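Local coordinates for ornithine aminotransferase (Plasmodium falciparum, PDB 3LG0), which catalyses the pyridoxal-phosphate-dependent transfer of the delta-amino group of ornithine to 2-oxoglutarate, giving L-glutamate and its 5-semialdehyde, at residues K262-G267 with A301-A306; V339-R344 with A351-N356. All coordinates share one frame; numbering follows the deposited sequence.

Interaction 1: K262-G267 with A301-A306; sequences KALSGG and AICVEA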
ATOM      1  N   LYS A 262      -3.981   6.950   7.509  1.00 32.77           N
ATOM      2  CA  LYS A 262      -3.575   8.341   7.263  1.00 33.62           C
ATOM      3  C   LYS A 262      -2.637   8.923   8.311  1.00 30.14           C
ATOM      4  O   LYS A 262      -1.425   8.803   8.187  1.00 26.14           O
ATOM      5  CB  LYS A 262      -4.793   9.261   7.096  1.00 33.28           C
ATOM      6  CG  LYS A 262      -5.766   8.835   6.005  1.00 31.76           C
ATOM      7  CD  LYS A 262      -5.068   8.664   4.667  1.00 37.31           C
ATOM      8  CE  LYS A 262      -6.068   8.484   3.519  1.00 41.81           C
ATOM      9  NZ  LYS A 262      -5.377   8.231   2.200  1.00 44.18           N
ATOM     10  N   ALA A 263      -3.199   9.573   9.331  1.00 28.94           N
ATOM     11  CA  ALA A 263      -2.375  10.203  10.364  1.00 31.02           C
ATOM     12  C   ALA A 263      -1.554   9.220  11.217  1.00 32.02           C
ATOM     13  O   ALA A 263      -0.627   9.632  11.913  1.00 25.61           O
ATOM     14  CB  ALA A 263      -3.211  11.139  11.242  1.00 25.33           C
ATOM     15  N   LEU A 264      -1.860   7.924  11.131  1.00 28.45           N
ATOM     16  CA  LEU A 264      -1.054   6.905  11.831  1.00 24.85           C
ATOM     17  C   LEU A 264       0.438   7.098  11.633  1.00 24.20           C
ATOM     18  O   LEU A 264       1.237   6.633  12.440  1.00 26.07           O
ATOM     19  CB  LEU A 264      -1.399   5.500  11.365  1.00 19.77           C
ATOM     20  CG  LEU A 264      -2.518   4.726  12.061  1.00 29.95           C
ATOM     21  CD1 LEU A 264      -2.655   3.361  11.424  1.00 23.23           C
ATOM     22  CD2 LEU A 264      -2.252   4.597  13.564  1.00 25.68           C
ATOM     23  N   SER A 265       0.816   7.773  10.548  1.00 22.74           N
ATOM     24  CA  SER A 265       2.219   7.898  10.194  1.00 20.37           C
ATOM     25  C   SER A 265       2.677   9.346  10.114  1.00 21.16           C
ATOM     26  O   SER A 265       3.821   9.620   9.762  1.00 20.74           O
ATOM     27  CB  SER A 265       2.464   7.259   8.830  1.00 21.51           C
ATOM     28  OG  SER A 265       1.992   8.105   7.797  1.00 25.91           O
ATOM     29  N   GLY A 266       1.784  10.276  10.409  1.00 21.81           N
ATOM     30  CA  GLY A 266       2.093  11.669  10.145  1.00 26.93           C
ATOM     31  C   GLY A 266       2.615  11.883   8.737  1.00 29.49           C
ATOM     32  O   GLY A 266       3.473  12.744   8.508  1.00 37.71           O
ATOM     33  N   GLY A 267       2.118  11.080   7.792  1.00 29.20           N
ATOM     34  CA  GLY A 267       2.438  11.259   6.384  1.00 21.87           C
ATOM     35  C   GLY A 267       3.797  10.753   5.958  1.00 22.61           C
ATOM     36  O   GLY A 267       4.142  10.873   4.797  1.00 28.95           O
ATOM     37  N   ALA A 301       7.711   1.607  14.009  1.00 25.80           N
ATOM     38  CA  ALA A 301       8.362   2.666  14.788  1.00 29.43           C
ATOM     39  C   ALA A 301       7.782   4.036  14.492  1.00 28.94           C
ATOM     40  O   ALA A 301       7.581   4.835  15.411  1.00 38.26           O
ATOM     41  CB  ALA A 301       9.877   2.673  14.550  1.00 25.29           C
ATOM     42  N   ILE A 302       7.526   4.311  13.210  1.00 28.75           N
ATOM     43  CA  ILE A 302       6.955   5.592  12.784  1.00 23.09           C
ATOM     44  C   ILE A 302       5.575   5.781  13.393  1.00 31.63           C
ATOM     45  O   ILE A 302       5.243   6.856  13.888  1.00 30.40           O
ATOM     46  CB  ILE A 302       6.842   5.692  11.248  1.00 26.89           C
ATOM     47  CG1 ILE A 302       8.226   5.847  10.634  1.00 27.02           C
ATOM     48  CG2 ILE A 302       5.933   6.856  10.842  1.00 21.52           C
ATOM     49  CD1 ILE A 302       8.283   5.498   9.177  1.00 20.46           C
ATOM     50  N   CYS A 303       4.776   4.718  13.359  1.00 29.63           N
ATOM     51  CA  CYS A 303       3.416   4.776  13.878  1.00 31.72           C
ATOM     52  C   CYS A 303       3.351   5.152  15.372  1.00 34.04           C
ATOM     53  O   CYS A 303       2.596   6.039  15.754  1.00 30.24           O
ATOM     54  CB  CYS A 303       2.660   3.460  13.626  1.00 21.26           C
ATOM     55  SG  CYS A 303       1.044   3.492  14.402  1.00 34.31           S
ATOM     56  N   VAL A 304       4.126   4.475  16.215  1.00 34.65           N
ATOM     57  CA  VAL A 304       4.153   4.819  17.634  1.00 30.45           C
ATOM     58  C   VAL A 304       4.532   6.287  17.851  1.00 28.17           C
ATOM     59  O   VAL A 304       3.876   6.999  18.596  1.00 29.52           O
ATOM     60  CB  VAL A 304       5.112   3.911  18.438  1.00 42.77           C
ATOM     61  CG1 VAL A 304       5.186   4.378  19.907  1.00 32.01           C
ATOM     62  CG2 VAL A 304       4.651   2.454  18.366  1.00 25.33           C
ATOM     63  N   GLU A 305       5.583   6.745  17.185  1.00 26.02           N
ATOM     64  CA  GLU A 305       6.021   8.116  17.371  1.00 28.66           C
ATOM     65  C   GLU A 305       4.992   9.127  16.867  1.00 42.05           C
ATOM     66  O   GLU A 305       4.796  10.173  17.479  1.00 42.94           O
ATOM     67  CB  GLU A 305       7.380   8.375  16.720  1.00 30.40           C
ATOM     68  CG  GLU A 305       7.885   9.791  16.963  1.00 36.99           C
ATOM     69  CD  GLU A 305       8.073  10.091  18.449  1.00 43.96           C
ATOM     70  OE1 GLU A 305       8.362   9.144  19.205  1.00 44.63           O
ATOM     71  OE2 GLU A 305       7.927  11.261  18.863  1.00 54.22           O
ATOM     72  N   ALA A 306       4.330   8.813  15.761  1.00 37.25           N
ATOM     73  CA  ALA A 306       3.336   9.720  15.205  1.00 30.20           C
ATOM     74  C   ALA A 306       2.174   9.939  16.166  1.00 32.90           C
ATOM     75  O   ALA A 306       1.644  11.040  16.261  1.00 30.66           O
ATOM     76  CB  ALA A 306       2.839   9.203  13.845  1.00 28.09           C
TER
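The flat groups at this junction are two successive peptide units. Ala306 CB sits over one face of the Ser265-Gly266 peptide, almost directly above Ser265 C at 3.7 Å. At the Leu264-Ser265 peptide, the carbonyl oxygen points at the flank of the helix: Cys303 CA lies near the peptide plane and 3.2 Å from Leu264 O, with an angle of 158° at the hydrogen, a nearly straight CA-H...O contact. Cys303 SG and Ala306 CB, the latter 3.3 Å from Leu264 O, take opposite sides of that plane. With SG anti to the backbone N (chi1 175°), the thiol also meets Leu264 CD2 at 3.6 Å. This short 3-10 turn follows the lysine that, by similarity, carries the cofactor in this fold-type I aminotransferase; Lys262 holds no pyridoxal phosphate here and its side chain makes no contact with 301-306. Ile302 CG2, anti to the backbone N, approaches Ser265 O at 3.6 Å. No hydrogen bond joins the two segments directly, but Gln60 NE2 bonds to both Ala263 O and Ala306 O. Ser265 OG, in the crowded position between N and C (chi1 76°), bonds to Tyr269 O and weakly to Gly267 N, at 3.0 Å.

Interaction 2: V339-R344 with A351-N356; sequences VVREVR and AIEFKN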
ATOM      1  N   VAL A 339     -23.615  32.062  -3.402  1.00 38.83           N
ATOM      2  CA  VAL A 339     -23.029  30.830  -3.944  1.00 36.94           C
ATOM      3  C   VAL A 339     -22.859  29.719  -2.903  1.00 42.95           C
ATOM      4  O   VAL A 339     -22.866  28.543  -3.249  1.00 41.02           O
ATOM      5  CB  VAL A 339     -21.661  31.079  -4.638  1.00 40.12           C
ATOM      6  CG1 VAL A 339     -21.815  32.039  -5.795  1.00 35.77           C
ATOM      7  CG2 VAL A 339     -20.633  31.594  -3.647  1.00 35.20           C
ATOM      8  N   VAL A 340     -22.700  30.096  -1.633  1.00 41.55           N
ATOM      9  CA  VAL A 340     -22.618  29.130  -0.539  1.00 37.50           C
ATOM     10  C   VAL A 340     -23.973  28.475  -0.227  1.00 49.50           C
ATOM     11  O   VAL A 340     -24.968  29.165  -0.009  1.00 45.27           O
ATOM     12  CB  VAL A 340     -22.092  29.779   0.749  1.00 35.79           C
ATOM     13  CG1 VAL A 340     -22.128  28.781   1.890  1.00 34.95           C
ATOM     14  CG2 VAL A 340     -20.679  30.334   0.541  1.00 33.45           C
ATOM     15  N   ARG A 341     -24.003  27.143  -0.209  1.00 41.00           N
ATOM     16  CA  ARG A 341     -25.197  26.398   0.170  1.00 37.79           C
ATOM     17  C   ARG A 341     -25.191  26.066   1.653  1.00 43.22           C
ATOM     18  O   ARG A 341     -26.205  26.196   2.321  1.00 51.39           O
ATOM     19  CB  ARG A 341     -25.303  25.104  -0.614  1.00 33.23           C
ATOM     20  CG  ARG A 341     -26.253  24.100   0.010  1.00 52.86           C
ATOM     21  CD  ARG A 341     -27.591  24.060  -0.702  1.00 51.12           C
ATOM     22  NE  ARG A 341     -27.440  23.694  -2.108  1.00 63.92           N
ATOM     23  CZ  ARG A 341     -28.294  24.047  -3.062  1.00 71.81           C
ATOM     24  NH1 ARG A 341     -29.356  24.780  -2.754  1.00 59.57           N
ATOM     25  NH2 ARG A 341     -28.085  23.676  -4.321  1.00 68.67           N
ATOM     26  N   GLU A 342     -24.044  25.633   2.166  1.00 42.47           N
ATOM     27  CA  GLU A 342     -23.928  25.243   3.570  1.00 44.35           C
ATOM     28  C   GLU A 342     -22.477  25.090   4.030  1.00 37.80           C
ATOM     29  O   GLU A 342     -21.629  24.611   3.283  1.00 37.15           O
ATOM     30  CB  GLU A 342     -24.670  23.923   3.827  1.00 41.29           C
ATOM     31  CG  GLU A 342     -24.658  23.501   5.303  1.00 48.10           C
ATOM     32  CD  GLU A 342     -25.430  22.202   5.586  1.00 62.93           C
ATOM     33  OE1 GLU A 342     -25.602  21.367   4.662  1.00 50.71           O
ATOM     34  OE2 GLU A 342     -25.859  22.013   6.752  1.00 52.35           O
ATOM     35  N   VAL A 343     -22.204  25.508   5.260  1.00 28.95           N
ATOM     36  CA  VAL A 343     -20.951  25.218   5.921  1.00 29.05           C
ATOM     37  C   VAL A 343     -21.186  24.006   6.831  1.00 45.12           C
ATOM     38  O   VAL A 343     -22.142  23.994   7.596  1.00 44.57           O
ATOM     39  CB  VAL A 343     -20.458  26.408   6.752  1.00 35.80           C
ATOM     40  CG1 VAL A 343     -19.144  26.059   7.446  1.00 36.22           C
ATOM     41  CG2 VAL A 343     -20.292  27.646   5.880  1.00 34.11           C
ATOM     42  N   ARG A 344     -20.337  22.979   6.731  1.00 41.99           N
ATOM     43  CA  ARG A 344     -20.482  21.755   7.539  1.00 37.16           C
ATOM     44  C   ARG A 344     -19.182  21.365   8.191  1.00 42.97           C
ATOM     45  O   ARG A 344     -18.109  21.733   7.717  1.00 39.97           O
ATOM     46  CB  ARG A 344     -20.913  20.563   6.696  1.00 32.30           C
ATOM     47  CG  ARG A 344     -22.339  20.605   6.223  1.00 46.37           C
ATOM     48  CD  ARG A 344     -22.748  19.275   5.631  1.00 35.44           C
ATOM     49  NE  ARG A 344     -22.058  18.971   4.387  1.00 41.22           N
ATOM     50  CZ  ARG A 344     -22.518  19.293   3.179  1.00 44.84           C
ATOM     51  NH1 ARG A 344     -23.668  19.944   3.046  1.00 35.76           N
ATOM     52  NH2 ARG A 344     -21.833  18.963   2.096  1.00 39.62           N
ATOM     53  N   ALA A 351     -16.001  21.671   5.708  1.00 35.32           N
ATOM     54  CA  ALA A 351     -16.251  21.766   4.280  1.00 28.82           C
ATOM     55  C   ALA A 351     -17.229  22.903   4.000  1.00 35.00           C
ATOM     56  O   ALA A 351     -17.977  23.322   4.878  1.00 36.11           O
ATOM     57  CB  ALA A 351     -16.787  20.448   3.751  1.00 30.40           C
ATOM     58  N   ILE A 352     -17.196  23.428   2.785  1.00 31.80           N
ATOM     59  CA  ILE A 352     -18.228  24.347   2.352  1.00 32.67           C
ATOM     60  C   ILE A 352     -18.850  23.717   1.137  1.00 29.26           C
ATOM     61  O   ILE A 352     -18.147  23.377   0.197  1.00 32.71           O
ATOM     62  CB  ILE A 352     -17.674  25.740   1.980  1.00 28.87           C
ATOM     63  CG1 ILE A 352     -17.001  26.400   3.181  1.00 32.13           C
ATOM     64  CG2 ILE A 352     -18.795  26.631   1.476  1.00 34.02           C
ATOM     65  CD1 ILE A 352     -16.380  27.752   2.856  1.00 32.19           C
ATOM     66  N   GLU A 353     -20.161  23.530   1.155  1.00 30.45           N
ATOM     67  CA  GLU A 353     -20.857  23.085  -0.044  1.00 32.37           C
ATOM     68  C   GLU A 353     -21.368  24.307  -0.803  1.00 36.00           C
ATOM     69  O   GLU A 353     -21.911  25.203  -0.197  1.00 37.02           O
ATOM     70  CB  GLU A 353     -22.017  22.160   0.300  1.00 33.02           C
ATOM     71  CG  GLU A 353     -22.887  21.853  -0.898  1.00 37.59           C
ATOM     72  CD  GLU A 353     -23.890  20.748  -0.649  1.00 49.00           C
ATOM     73  OE1 GLU A 353     -23.861  20.132   0.440  1.00 53.97           O
ATOM     74  OE2 GLU A 353     -24.704  20.480  -1.560  1.00 54.95           O
ATOM     75  N   PHE A 354     -21.168  24.336  -2.122  1.00 42.05           N
ATOM     76  CA  PHE A 354     -21.579  25.457  -2.970  1.00 36.32           C
ATOM     77  C   PHE A 354     -22.764  25.071  -3.846  1.00 39.16           C
ATOM     78  O   PHE A 354     -22.968  23.893  -4.127  1.00 41.51           O
ATOM     79  CB  PHE A 354     -20.410  25.915  -3.862  1.00 32.10           C
ATOM     80  CG  PHE A 354     -19.293  26.552  -3.101  1.00 34.54           C
ATOM     81  CD1 PHE A 354     -19.319  27.913  -2.815  1.00 28.02           C
ATOM     82  CD2 PHE A 354     -18.237  25.784  -2.634  1.00 29.30           C
ATOM     83  CE1 PHE A 354     -18.301  28.493  -2.089  1.00 28.28           C
ATOM     84  CE2 PHE A 354     -17.221  26.352  -1.905  1.00 32.19           C
ATOM     85  CZ  PHE A 354     -17.243  27.714  -1.635  1.00 38.79           C
ATOM     86  N   LYS A 355     -23.534  26.065  -4.275  1.00 39.98           N
ATOM     87  CA  LYS A 355     -24.589  25.850  -5.265  1.00 45.76           C
ATOM     88  C   LYS A 355     -23.929  25.672  -6.635  1.00 48.73           C
ATOM     89  O   LYS A 355     -23.601  26.658  -7.314  1.00 47.19           O
ATOM     90  CB  LYS A 355     -25.582  27.039  -5.320  1.00 44.63           C
ATOM     91  CG  LYS A 355     -25.888  27.734  -3.994  1.00 41.48           C
ATOM     92  CD  LYS A 355     -27.091  27.155  -3.300  1.00 53.38           C
ATOM     93  CE  LYS A 355     -28.309  28.041  -3.450  1.00 46.21           C
ATOM     94  NZ  LYS A 355     -28.201  29.278  -2.620  1.00 59.48           N
ATOM     95  N   ASN A 356     -23.735  24.424  -7.055  1.00 43.89           N
ATOM     96  CA  ASN A 356     -22.989  24.164  -8.289  1.00 46.75           C
ATOM     97  C   ASN A 356     -23.679  24.676  -9.561  1.00 56.71           C
ATOM     98  O   ASN A 356     -23.099  24.634 -10.647  1.00 59.46           O
ATOM     99  CB  ASN A 356     -22.644  22.676  -8.425  1.00 55.61           C
ATOM    100  CG  ASN A 356     -23.872  21.800  -8.434  1.00 62.32           C
ATOM    101  OD1 ASN A 356     -24.841  22.063  -7.721  1.00 69.61           O
ATOM    102  ND2 ASN A 356     -23.843  20.748  -9.242  1.00 72.22           N
TER
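A classic beta bulge interrupts the pairing: Arg341 and Glu342 both face Glu353, whose carbonyl oxygen accepts from two consecutive amides. Arg341 N lies 2.9 Å from Glu353 O and in the carbonyl plane, whereas Glu342 N, 3.2 Å from Glu353 O, stands above that plane. Past the bulge the register is regular, with Glu342-Glu353 and Arg344-Ala351 as hydrogen-bonded pairs and Val343-Ile352 as a non-hydrogen-bonded pair. The two strands form an antiparallel hairpin, their axes at 158°; 340-346 is an edge strand of its sheet within this chain, and 382-385 flanks 349-354 on the other side. On the Glu342-Glu353 face, the guanidinium of Arg344 grips Glu353 OE1 end-on, NH1 at 2.6 Å and NH2 at 2.9 Å, with the oxygen in its plane and the carboxylate turned 74° to it. Arg344 NH1 also binds Glu342 OE1 at 2.9 Å, so one cation probably offsets two acidic groups; Arg344 NE and NH2 have further acceptors in Val208 O and Gly207 O. Lys355, bent along its chain, lays CD over the centre of the Arg341 guanidinium, 3.3 Å from CZ. On the other side of the hairpin, Ile352 CG2 rests over the Phe354 ring toward its rim and meets Val340 CG1 at 4.0 Å.

In the fold
Followed from the N terminus, the chain reaches interaction 1 first: 262-267 lies in the loop between strands 257-260 and 272-276, and the chain passes through the second of these and helix 278-281 before 301-306 closes a loop of 33 intervening residues. Helix 297-312 is thereby tied to the loop holding Lys262, the probable cofactor-attachment lysine, beside the central, mostly parallel sheet. The chain then runs through helix 315-333 to interaction 2, where only six residues separate the segments of a hairpin at the end of the second sheet. The contacts are in series, neither nested nor crossed. The centres of interactions 1 and 2 are about 32 Å apart, on opposite sides of the chain's centre. The nearest atoms of interactions 1 and 2 stay about 16 Å apart.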